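Local atomic coordinates of pyoverdine synthetase F (Pseudomonas aeruginosa PAO1, PDB entry 6CUL), a protein that belongs to the pyoverdine synthetase proteins and has an alpha/beta fold in which helices pack against a mixed, largely parallel beta-sheet. Residues V41-L44 / N45-L49; V106-T109 / Y110-Y113; F127-R130 / L131-L135; D245-I248 / L249-R252; N254-N258 / S259-A263. One frame throughout, in Å; residues are numbered along the deposited sequence.

Contact 1: residues V41-L44 / N45-L49; sequences VEAL and NQTAL
T47 turns its hydroxyl back on A43 where helix 36-46 runs out, a worked example of how a helix C-terminus can be closed by a side chain. Among the polar interactions, OG1 of T47 donates to A43 O over a short 2.5 Å, while the backbone N of T47 reaches the same oxygen by a weaker and more bent bond. With chi1 at 69°, OG1 sits between the residue's own N and carbonyl carbon and so faces into the turn, where it also accepts a weak capping bond of 3.4 Å from L49 N. One hydroxyl thus links the end of one helix to the start of helix 49-52. The last regular helical bonds lie just upstream: N45 N to V41 O and Q46 N to E42 O, each 2.9 Å.

Apolar contacts lie on the buried flank. L49 CD2 meets A43 CB at 3.6 Å, and both residues also touch H265 of helix 248-271. L44 lays CD2 near L49 CG, their side chains slanting past one another. On another flank, V41 and N45 run side by side; the N45 amide bonds to Q95 N and Q93 O, and its ND2 lies 3.5 Å from V41 CG1.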
# COMPACT_ATOMS: atom_id res chain seq x y z
N VAL A 41 5.92 -11.42 -2.29
CA VAL A 41 6.00 -12.67 -3.02
C VAL A 41 7.42 -13.24 -2.92
O VAL A 41 7.57 -14.34 -2.59
CB VAL A 41 5.50 -12.52 -4.45
CG1 VAL A 41 5.88 -13.71 -5.29
CG2 VAL A 41 4.03 -12.31 -4.46
N GLU A 42 8.42 -12.44 -3.14
CA GLU A 42 9.77 -12.87 -2.96
C GLU A 42 10.07 -13.30 -1.52
O GLU A 42 10.78 -14.21 -1.33
CB GLU A 42 10.69 -11.78 -3.35
CG GLU A 42 10.57 -11.41 -4.78
CD GLU A 42 11.33 -10.20 -5.16
OE1 GLU A 42 11.50 -10.02 -6.32
OE2 GLU A 42 11.75 -9.48 -4.31
N ALA A 43 9.52 -12.59 -0.55
CA ALA A 43 9.67 -12.94 0.82
C ALA A 43 9.03 -14.25 1.14
O ALA A 43 9.65 -15.06 1.73
CB ALA A 43 9.06 -11.88 1.70
N LEU A 44 7.81 -14.46 0.73
CA LEU A 44 7.18 -15.72 0.93
C LEU A 44 7.95 -16.82 0.19
O LEU A 44 7.96 -17.91 0.64
CB LEU A 44 5.71 -15.72 0.55
CG LEU A 44 4.70 -14.86 1.27
CD1 LEU A 44 3.33 -14.97 0.70
CD2 LEU A 44 4.66 -14.96 2.78
N ASN A 45 8.45 -16.58 -0.99
CA ASN A 45 9.19 -17.61 -1.65
C ASN A 45 10.56 -17.94 -1.08
O ASN A 45 10.80 -19.01 -0.68
CB ASN A 45 9.42 -17.23 -3.11
CG ASN A 45 8.19 -17.27 -3.95
OD1 ASN A 45 7.34 -18.08 -3.79
ND2 ASN A 45 8.13 -16.40 -4.90
N GLN A 46 11.41 -16.98 -0.96
CA GLN A 46 12.74 -17.22 -0.52
C GLN A 46 13.08 -17.24 1.01
O GLN A 46 14.21 -17.35 1.33
CB GLN A 46 13.66 -16.21 -1.21
CG GLN A 46 13.56 -14.80 -0.62
CD GLN A 46 14.26 -13.71 -1.39
OE1 GLN A 46 14.87 -13.97 -2.39
NE2 GLN A 46 14.20 -12.48 -0.89
N THR A 47 12.14 -17.11 1.90
CA THR A 47 12.44 -17.03 3.30
C THR A 47 11.49 -17.78 4.17
O THR A 47 10.51 -18.20 3.76
CB THR A 47 12.47 -15.58 3.76
OG1 THR A 47 11.16 -15.05 3.74
CG2 THR A 47 13.32 -14.76 2.92
N ALA A 48 11.83 -17.92 5.42
CA ALA A 48 10.95 -18.51 6.40
C ALA A 48 9.57 -17.81 6.57
O ALA A 48 8.69 -18.44 7.06
CB ALA A 48 11.67 -18.62 7.73
N LEU A 49 9.39 -16.55 6.17
CA LEU A 49 8.15 -15.86 6.22
C LEU A 49 7.14 -16.68 5.48
O LEU A 49 5.97 -16.68 5.81
CB LEU A 49 8.29 -14.44 5.63
CG LEU A 49 7.07 -13.47 5.63
CD1 LEU A 49 6.67 -13.02 7.05
CD2 LEU A 49 7.27 -12.23 4.78

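Contact 2: residues V106-T109 / Y110-Y113; sequences VPST and YRRY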
# COMPACT_ATOMS: atom_id res chain seq x y z
N VAL A 106 -13.23 -6.39 -5.66
CA VAL A 106 -14.36 -6.16 -4.81
C VAL A 106 -14.52 -4.67 -5.08
O VAL A 106 -14.23 -3.87 -4.26
CB VAL A 106 -14.12 -6.46 -3.36
CG1 VAL A 106 -15.12 -5.76 -2.49
CG2 VAL A 106 -14.17 -7.91 -3.11
N PRO A 107 -15.04 -4.33 -6.25
CA PRO A 107 -15.07 -2.93 -6.64
C PRO A 107 -15.87 -1.94 -5.81
O PRO A 107 -16.97 -2.18 -5.55
CB PRO A 107 -15.63 -2.99 -8.05
CG PRO A 107 -15.52 -4.39 -8.46
CD PRO A 107 -15.67 -5.18 -7.24
N SER A 108 -15.24 -0.82 -5.46
CA SER A 108 -15.86 0.27 -4.77
C SER A 108 -16.53 1.17 -5.76
O SER A 108 -16.20 2.30 -5.91
CB SER A 108 -14.88 1.12 -3.97
OG SER A 108 -13.75 1.50 -4.64
N THR A 109 -17.53 0.57 -6.38
CA THR A 109 -18.46 1.12 -7.35
C THR A 109 -19.27 2.30 -6.83
O THR A 109 -19.49 3.22 -7.52
CB THR A 109 -19.39 0.06 -7.77
OG1 THR A 109 -19.88 -0.60 -6.61
CG2 THR A 109 -18.66 -0.83 -8.58
N TYR A 110 -19.50 2.32 -5.54
CA TYR A 110 -20.18 3.34 -4.86
C TYR A 110 -19.56 4.65 -5.15
O TYR A 110 -20.22 5.61 -5.02
CB TYR A 110 -20.14 3.08 -3.34
CG TYR A 110 -18.83 3.37 -2.63
CD1 TYR A 110 -18.51 4.64 -2.26
CD2 TYR A 110 -17.96 2.37 -2.29
CE1 TYR A 110 -17.38 4.93 -1.62
CE2 TYR A 110 -16.80 2.63 -1.63
CZ TYR A 110 -16.51 3.93 -1.30
OH TYR A 110 -15.37 4.28 -0.68
N ARG A 111 -18.32 4.69 -5.54
CA ARG A 111 -17.67 5.91 -5.93
C ARG A 111 -18.29 6.58 -7.18
O ARG A 111 -18.10 7.72 -7.35
CB ARG A 111 -16.18 5.72 -6.05
CG ARG A 111 -15.41 5.59 -4.77
CD ARG A 111 -13.97 5.38 -5.00
NE ARG A 111 -13.69 4.24 -5.83
CZ ARG A 111 -13.00 4.24 -6.95
NH1 ARG A 111 -12.49 5.29 -7.41
NH2 ARG A 111 -12.83 3.13 -7.56
N ARG A 112 -19.06 5.87 -7.98
CA ARG A 112 -19.75 6.41 -9.13
C ARG A 112 -20.71 7.48 -8.69
O ARG A 112 -20.82 8.44 -9.31
CB ARG A 112 -20.51 5.31 -9.85
CG ARG A 112 -19.70 4.19 -10.44
CD ARG A 112 -20.51 3.00 -10.89
NE ARG A 112 -19.76 1.78 -11.02
CZ ARG A 112 -20.11 0.75 -11.76
NH1 ARG A 112 -21.17 0.77 -12.46
NH2 ARG A 112 -19.38 -0.29 -11.79
N TYR A 113 -21.40 7.28 -7.61
CA TYR A 113 -22.26 8.27 -7.06
C TYR A 113 -21.44 9.35 -6.38
O TYR A 113 -20.39 9.09 -5.94
CB TYR A 113 -23.13 7.64 -5.99
CG TYR A 113 -24.18 6.72 -6.48
CD1 TYR A 113 -25.33 7.19 -7.01
CD2 TYR A 113 -24.03 5.35 -6.39
CE1 TYR A 113 -26.30 6.34 -7.46
CE2 TYR A 113 -25.00 4.50 -6.84
CZ TYR A 113 -26.15 5.00 -7.38
OH TYR A 113 -27.12 4.18 -7.83
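R112 N donates almost straight to T109 O, 2.7 Å away at 175°, in a tight turn that follows an inverse gamma turn centred on S108. R111 folds back so that NE bonds to S108 OG over 3.0 Å, with the hydroxyl at the guanidinium edge although tilted 20° from its plane; a weaker bond from the same NE goes to S108 O. The bend in the R111 chain at chi3 (-56°) brings NE back over the turn. Beyond NE, R111 NH2 forms a salt bridge with D69 and NH1 bonds to a citric acid molecule, probably from the crystallisation liquor, while S108 OG is also bonded to D61. This loop, between strand 103-105 and helix 118-136, supplies T109, Y110, R112 and Y113 to the pocket that holds N-(4-{[(2-amino-4-oxo-1,4-dihydroquinazolin-6-yl)methyl]amino}benzene-1-carbonyl)-D-glutamic acid (FGD). The Y110 ring has S108 O over one face and brings CE2 to 3.4 Å from S108 CB; H120 meets it edge-to-face. T109 and R112 run alongside each other, T109 CG2 lying 3.3 Å from R112 NH2. That nitrogen pairs with D63, whereas the buried R112 NE has no hydrogen-bonding partner in the model.

Contact 3: residues F127-R130 / L131-L135; sequences FERR and LHDTL
F127 O receives L131 N at 2.7 Å, the shortest hydrogen bond here, with an N-H...O angle of 146°. Their side chains meet too. L131 lies over one face of the F127 ring, its CG standing 3.9 Å from the ring centroid as a CH-pi contact, displaced toward the rim. Both methyls rest on that same face near the ring's outer end: L131 CD1 is 3.5 Å from F127 CZ, and L131 CD2 equally near F127 CE1. F127 CG, anti to the backbone N (chi1 155°), keeps the ring alongside the helix, where L131 can lie over it. V106 packs against both residues and V150 against F127, so loops pack on this flank.

A second pair, again four residues apart, occupies the exposed flank. R129 bends at chi2 and chi3 until NH1 reaches D133 OD2, a 3.1 Å salt bridge. The carboxylate oxygen lies in the guanidinium plane, yet the nitrogen approaches it from above the carboxylate, the two planes being 54° apart. R129 NH2 is claimed by D126, so one guanidinium bridges two acids about two helical turns apart. D133 OD1 also takes a weak bond from H132 ND1. R130 NH2 bonds to P107 O of the preceding loop.

Aromatic-aliphatic and charged pairs set four residues apart on opposing flanks are characteristic of an amphipathic helix, here helix 118-136.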
# COMPACT_ATOMS: atom_id res chain seq x y z
N PHE A 127 -19.67 -2.34 0.09
CA PHE A 127 -18.33 -2.67 -0.34
C PHE A 127 -17.51 -3.16 0.84
O PHE A 127 -16.85 -4.15 0.75
CB PHE A 127 -17.68 -1.48 -0.93
CG PHE A 127 -16.21 -1.51 -0.88
CD1 PHE A 127 -15.49 -2.30 -1.71
CD2 PHE A 127 -15.53 -0.70 -0.01
CE1 PHE A 127 -14.14 -2.30 -1.69
CE2 PHE A 127 -14.17 -0.69 0.01
CZ PHE A 127 -13.48 -1.50 -0.84
N GLU A 128 -17.56 -2.45 1.94
CA GLU A 128 -16.95 -2.95 3.13
C GLU A 128 -17.64 -4.26 3.47
O GLU A 128 -16.98 -5.18 3.86
CB GLU A 128 -17.08 -2.00 4.29
CG GLU A 128 -16.63 -0.60 4.02
CD GLU A 128 -16.13 0.10 5.24
OE1 GLU A 128 -15.26 -0.44 5.89
OE2 GLU A 128 -16.55 1.20 5.54
N ARG A 129 -18.95 -4.34 3.33
CA ARG A 129 -19.63 -5.57 3.62
C ARG A 129 -19.15 -6.68 2.70
O ARG A 129 -18.96 -7.75 3.15
CB ARG A 129 -21.09 -5.38 3.56
CG ARG A 129 -21.83 -6.61 4.00
CD ARG A 129 -22.04 -7.63 2.90
NE ARG A 129 -22.74 -7.10 1.77
CZ ARG A 129 -22.83 -7.72 0.61
NH1 ARG A 129 -22.24 -8.86 0.43
NH2 ARG A 129 -23.47 -7.17 -0.38
N ARG A 130 -18.97 -6.38 1.42
CA ARG A 130 -18.37 -7.31 0.47
C ARG A 130 -16.89 -7.58 0.78
O ARG A 130 -16.40 -8.60 0.44
CB ARG A 130 -18.45 -6.79 -0.95
CG ARG A 130 -19.63 -7.25 -1.74
CD ARG A 130 -19.64 -6.74 -3.18
NE ARG A 130 -19.44 -5.29 -3.32
CZ ARG A 130 -18.75 -4.71 -4.30
NH1 ARG A 130 -18.15 -5.40 -5.20
NH2 ARG A 130 -18.65 -3.41 -4.32
N LEU A 131 -16.14 -6.65 1.33
CA LEU A 131 -14.79 -6.96 1.72
C LEU A 131 -14.76 -8.11 2.75
O LEU A 131 -14.10 -9.08 2.55
CB LEU A 131 -14.06 -5.72 2.24
CG LEU A 131 -13.69 -4.60 1.27
CD1 LEU A 131 -12.86 -3.54 1.89
CD2 LEU A 131 -12.97 -5.11 0.07
N HIS A 132 -15.53 -7.95 3.82
CA HIS A 132 -15.66 -8.88 4.93
C HIS A 132 -16.04 -10.25 4.56
O HIS A 132 -15.56 -11.20 5.06
CB HIS A 132 -16.70 -8.38 5.93
CG HIS A 132 -16.98 -9.34 7.05
ND1 HIS A 132 -18.03 -10.22 7.02
CD2 HIS A 132 -16.34 -9.56 8.21
CE1 HIS A 132 -18.02 -10.94 8.10
NE2 HIS A 132 -17.02 -10.56 8.85
N ASP A 133 -16.96 -10.30 3.67
CA ASP A 133 -17.58 -11.51 3.19
C ASP A 133 -16.63 -12.34 2.39
O ASP A 133 -16.55 -13.50 2.62
CB ASP A 133 -18.78 -11.21 2.30
CG ASP A 133 -20.05 -10.94 3.05
OD1 ASP A 133 -20.04 -10.60 4.21
OD2 ASP A 133 -21.07 -11.02 2.40
N THR A 134 -15.95 -11.78 1.46
CA THR A 134 -15.02 -12.60 0.75
C THR A 134 -13.70 -12.87 1.43
O THR A 134 -13.00 -13.64 0.91
CB THR A 134 -14.69 -12.16 -0.64
OG1 THR A 134 -14.18 -13.28 -1.32
CG2 THR A 134 -13.64 -11.18 -0.62
N LEU A 135 -13.29 -12.18 2.48
CA LEU A 135 -12.10 -12.58 3.13
C LEU A 135 -12.48 -13.94 3.68
O LEU A 135 -11.84 -14.91 3.42
CB LEU A 135 -11.74 -11.58 4.20
CG LEU A 135 -11.21 -10.29 3.60
CD1 LEU A 135 -10.93 -9.23 4.60
CD2 LEU A 135 -9.98 -10.62 2.87

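Contact 4: residues D245-I248 / L249-R252; sequences DDTI and LELR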
# COMPACT_ATOMS: atom_id res chain seq x y z
N ASP A 245 18.95 17.18 -2.57
CA ASP A 245 18.76 17.06 -3.98
C ASP A 245 17.95 15.81 -4.44
O ASP A 245 17.87 15.60 -5.60
CB ASP A 245 20.07 17.10 -4.70
CG ASP A 245 19.94 17.51 -6.15
OD1 ASP A 245 19.45 18.59 -6.48
OD2 ASP A 245 20.34 16.73 -7.00
N ASP A 246 17.40 15.06 -3.51
CA ASP A 246 16.62 13.88 -3.80
C ASP A 246 15.36 14.18 -4.56
O ASP A 246 14.73 15.15 -4.31
CB ASP A 246 16.20 13.20 -2.49
CG ASP A 246 17.20 12.28 -1.98
OD1 ASP A 246 18.10 12.05 -2.64
OD2 ASP A 246 17.14 11.77 -0.94
N THR A 247 15.01 13.36 -5.53
CA THR A 247 13.72 13.47 -6.20
C THR A 247 12.72 12.57 -5.50
O THR A 247 13.08 11.80 -4.68
CB THR A 247 13.74 13.03 -7.65
OG1 THR A 247 13.84 11.63 -7.76
CG2 THR A 247 14.85 13.53 -8.29
N ILE A 248 11.46 12.73 -5.82
CA ILE A 248 10.39 11.91 -5.30
C ILE A 248 10.49 10.46 -5.74
O ILE A 248 10.34 9.60 -4.93
CB ILE A 248 9.01 12.56 -5.50
CG1 ILE A 248 8.02 11.98 -4.54
CG2 ILE A 248 8.56 12.48 -6.94
CD1 ILE A 248 8.25 12.44 -3.16
N LEU A 249 10.84 10.21 -6.99
CA LEU A 249 11.04 8.85 -7.43
C LEU A 249 12.14 8.17 -6.65
O LEU A 249 12.05 7.03 -6.48
CB LEU A 249 11.36 8.78 -8.90
CG LEU A 249 10.18 9.13 -9.72
CD1 LEU A 249 10.55 9.26 -11.15
CD2 LEU A 249 9.10 8.15 -9.51
N GLU A 250 13.22 8.87 -6.33
CA GLU A 250 14.28 8.34 -5.49
C GLU A 250 13.87 8.08 -4.05
O GLU A 250 14.23 7.13 -3.49
CB GLU A 250 15.49 9.24 -5.51
CG GLU A 250 16.27 9.24 -6.79
CD GLU A 250 16.72 10.60 -7.19
OE1 GLU A 250 16.36 11.52 -6.55
OE2 GLU A 250 17.39 10.73 -8.17
N LEU A 251 13.14 8.97 -3.44
CA LEU A 251 12.67 8.76 -2.09
C LEU A 251 11.72 7.56 -1.94
O LEU A 251 11.89 6.81 -1.07
CB LEU A 251 12.05 10.02 -1.52
CG LEU A 251 11.66 10.00 -0.05
CD1 LEU A 251 12.66 9.27 0.78
CD2 LEU A 251 11.53 11.39 0.46
N ARG A 252 10.78 7.40 -2.85
CA ARG A 252 9.87 6.30 -2.81
C ARG A 252 10.58 4.99 -2.91
O ARG A 252 10.32 4.16 -2.16
CB ARG A 252 8.87 6.35 -3.98
CG ARG A 252 7.77 7.37 -3.86
CD ARG A 252 6.55 7.14 -4.77
NE ARG A 252 6.77 6.56 -6.03
CZ ARG A 252 6.46 7.12 -7.16
NH1 ARG A 252 5.90 8.26 -7.21
NH2 ARG A 252 6.70 6.48 -8.25
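T247 and E250 cross at about a right angle, the glutamate reaching back across the threonine to make a capping box at the start of helix 248-271. Each residue uses its side chain on the backbone of the other. T247 OG1 accepts from E250 N at 3.2 Å, in a nearly straight bond of 167°; in return E250 OE1 accepts from T247 N; the modelled 2.5 Å is very short, and its exact length is doubtful. The threonine hydroxyl stands between its own N and carbonyl carbon (chi1 73°), a setting that turns it into the first helical turn, toward the amides that follow. The E250 chain has to double back to close the box: its bend at chi2 (139°) swings the carboxylate toward the N-terminal end, placing OE1 near both OG1 and the CG2 methyl of T247. The other carboxylate oxygen, OE2, takes a weak bond from K27 N.

The carboxylate also lies near the acid D246, whose OD1 is 4.3 Å from E250 OE1. Such nearness of like charges might raise the proton affinity of one of them, although the positive end of the helix would probably work against this. D246 itself turns its OD2 to S243 N.

Past the box the main chain takes up regular bonding, L251 N to T247 O and R252 N to I248 O. I248 and L251 both lean on L192 of helix 187-195, which joins the capped end to its neighbour. On the flank facing away from D246, R252 lays its aliphatic part along the turn, CG lying 3.6 Å from I248 O.

Contact 5: residues N254-N258 / S259-A263; sequences NNFNN and SLFPA
F256 overlaps F261 with its CB and ring, five residues apart on helix 248-271, where a wider pi-type turn brings the pair together. F256 CB lies over the F261 ring, 4.2 Å from its centroid, as a CH-pi contact. The two rings meet obliquely, with centroids 5.3 Å apart and planes at 45°, and F256 CD2 comes to 3.6 Å from F261 CZ. On F261 the ring is tilted so that F256 O stands over one face, shifted toward the rim. The same oxygen accepts F261 N, so a single carbonyl meets both backbone and ring of one residue. V36 of helix 36-46 touches both phenylalanines.

The widened turn is plain in the bonds. N255 O takes two donors: L260 N at 2.6 Å, nearly in line with the carbonyl, and S259 N at 3.1 Å from above the carbonyl plane. L260 CG, anti to its own N (chi1 -165°), sets the leucine alongside F256, its methyls meeting F256 CD1, while L260 also reaches A219 and I169 of the central sheet. N255 carries its amide to T240 and G218, so this flank of the helix is tied to strands 233-241 and 216-223. N255 OD1 also lies 3.4 Å from S259 CB.

Next comes P262, whose nitrogen carries no hydrogen to bond to the turn before it. The helix kinks there, and the proline rests its CG 3.8 Å from N258 O.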
# COMPACT_ATOMS: atom_id res chain seq x y z
N ASN A 254 13.82 4.37 -2.30
CA ASN A 254 14.58 4.10 -1.14
C ASN A 254 13.78 3.72 0.12
O ASN A 254 14.17 2.86 0.83
CB ASN A 254 15.43 5.28 -0.86
CG ASN A 254 16.54 5.41 -1.82
OD1 ASN A 254 16.79 4.57 -2.59
ND2 ASN A 254 17.20 6.50 -1.76
N ASN A 255 12.71 4.39 0.41
CA ASN A 255 11.89 4.00 1.51
C ASN A 255 11.27 2.62 1.26
O ASN A 255 11.16 1.87 2.15
CB ASN A 255 10.87 5.04 1.87
CG ASN A 255 10.45 4.94 3.30
OD1 ASN A 255 11.25 4.80 4.17
ND2 ASN A 255 9.18 4.99 3.52
N PHE A 256 10.86 2.34 0.04
CA PHE A 256 10.36 1.03 -0.30
C PHE A 256 11.47 0.06 -0.11
O PHE A 256 11.21 -0.94 0.42
CB PHE A 256 10.06 0.87 -1.75
CG PHE A 256 8.65 1.02 -2.13
CD1 PHE A 256 7.78 1.72 -1.38
CD2 PHE A 256 8.22 0.54 -3.36
CE1 PHE A 256 6.49 1.89 -1.82
CE2 PHE A 256 6.96 0.71 -3.79
CZ PHE A 256 6.10 1.37 -3.03
N ASN A 257 12.68 0.32 -0.60
CA ASN A 257 13.81 -0.57 -0.41
C ASN A 257 14.57 -0.49 0.97
O ASN A 257 15.03 -1.46 1.44
CB ASN A 257 14.69 -0.59 -1.68
CG ASN A 257 13.92 -1.05 -2.98
OD1 ASN A 257 14.06 -2.14 -3.45
ND2 ASN A 257 13.18 -0.21 -3.54
N ASN A 258 14.70 0.69 1.57
CA ASN A 258 15.37 0.82 2.88
C ASN A 258 14.54 0.54 4.11
O ASN A 258 15.02 0.05 5.04
CB ASN A 258 16.02 2.19 3.05
CG ASN A 258 17.51 2.18 2.83
OD1 ASN A 258 18.07 1.20 2.43
ND2 ASN A 258 18.15 3.28 3.12
N SER A 259 13.30 0.90 4.11
CA SER A 259 12.48 0.66 5.21
C SER A 259 11.17 -0.07 5.07
O SER A 259 10.75 -0.63 5.97
CB SER A 259 12.22 2.01 5.85
OG SER A 259 11.71 1.87 7.10
N LEU A 260 10.49 0.06 3.95
CA LEU A 260 9.19 -0.54 3.72
C LEU A 260 9.08 -2.03 3.52
O LEU A 260 8.26 -2.64 4.08
CB LEU A 260 8.44 0.20 2.63
CG LEU A 260 6.95 -0.08 2.53
CD1 LEU A 260 6.16 1.20 2.36
CD2 LEU A 260 6.60 -1.09 1.47
N PHE A 261 9.90 -2.58 2.68
CA PHE A 261 9.84 -3.96 2.52
C PHE A 261 10.23 -4.64 3.86
O PHE A 261 9.59 -5.53 4.28
CB PHE A 261 10.63 -4.41 1.27
CG PHE A 261 10.11 -3.85 -0.01
CD1 PHE A 261 8.83 -3.44 -0.10
CD2 PHE A 261 10.91 -3.70 -1.07
CE1 PHE A 261 8.35 -2.92 -1.23
CE2 PHE A 261 10.44 -3.17 -2.22
CZ PHE A 261 9.15 -2.80 -2.31
N PRO A 262 11.25 -4.12 4.53
CA PRO A 262 11.62 -4.70 5.81
C PRO A 262 10.55 -4.59 6.87
O PRO A 262 10.31 -5.55 7.55
CB PRO A 262 12.86 -3.93 6.20
CG PRO A 262 13.35 -3.36 4.95
CD PRO A 262 12.18 -3.08 4.11
N ALA A 263 9.91 -3.48 6.99
CA ALA A 263 8.91 -3.38 7.97
C ALA A 263 7.78 -4.35 7.71
O ALA A 263 7.32 -4.93 8.61
CB ALA A 263 8.41 -1.96 8.11

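Along the chain the five contacts come in series, each a local pairing within one helix, turn or helix start, and together they sample helix ends, turns and mid-helix packing in an alpha/beta fold. Contacts 2 and 3 are neighbours, their centres about 13 Å apart: the loop after strand 103-105 lies against helix 118-136, so the loop that supplies pocket residues packs on that helix. Contacts 4 and 5 share helix 248-271, the first at its start, the second further on, with centres about 14 Å apart. Contact 1 is on helix 36-46; its centre lies about 16 Å from that of contact 5, and the two helices pack together. Contacts 2 and 3 both lie across the chain's centre from contact 5.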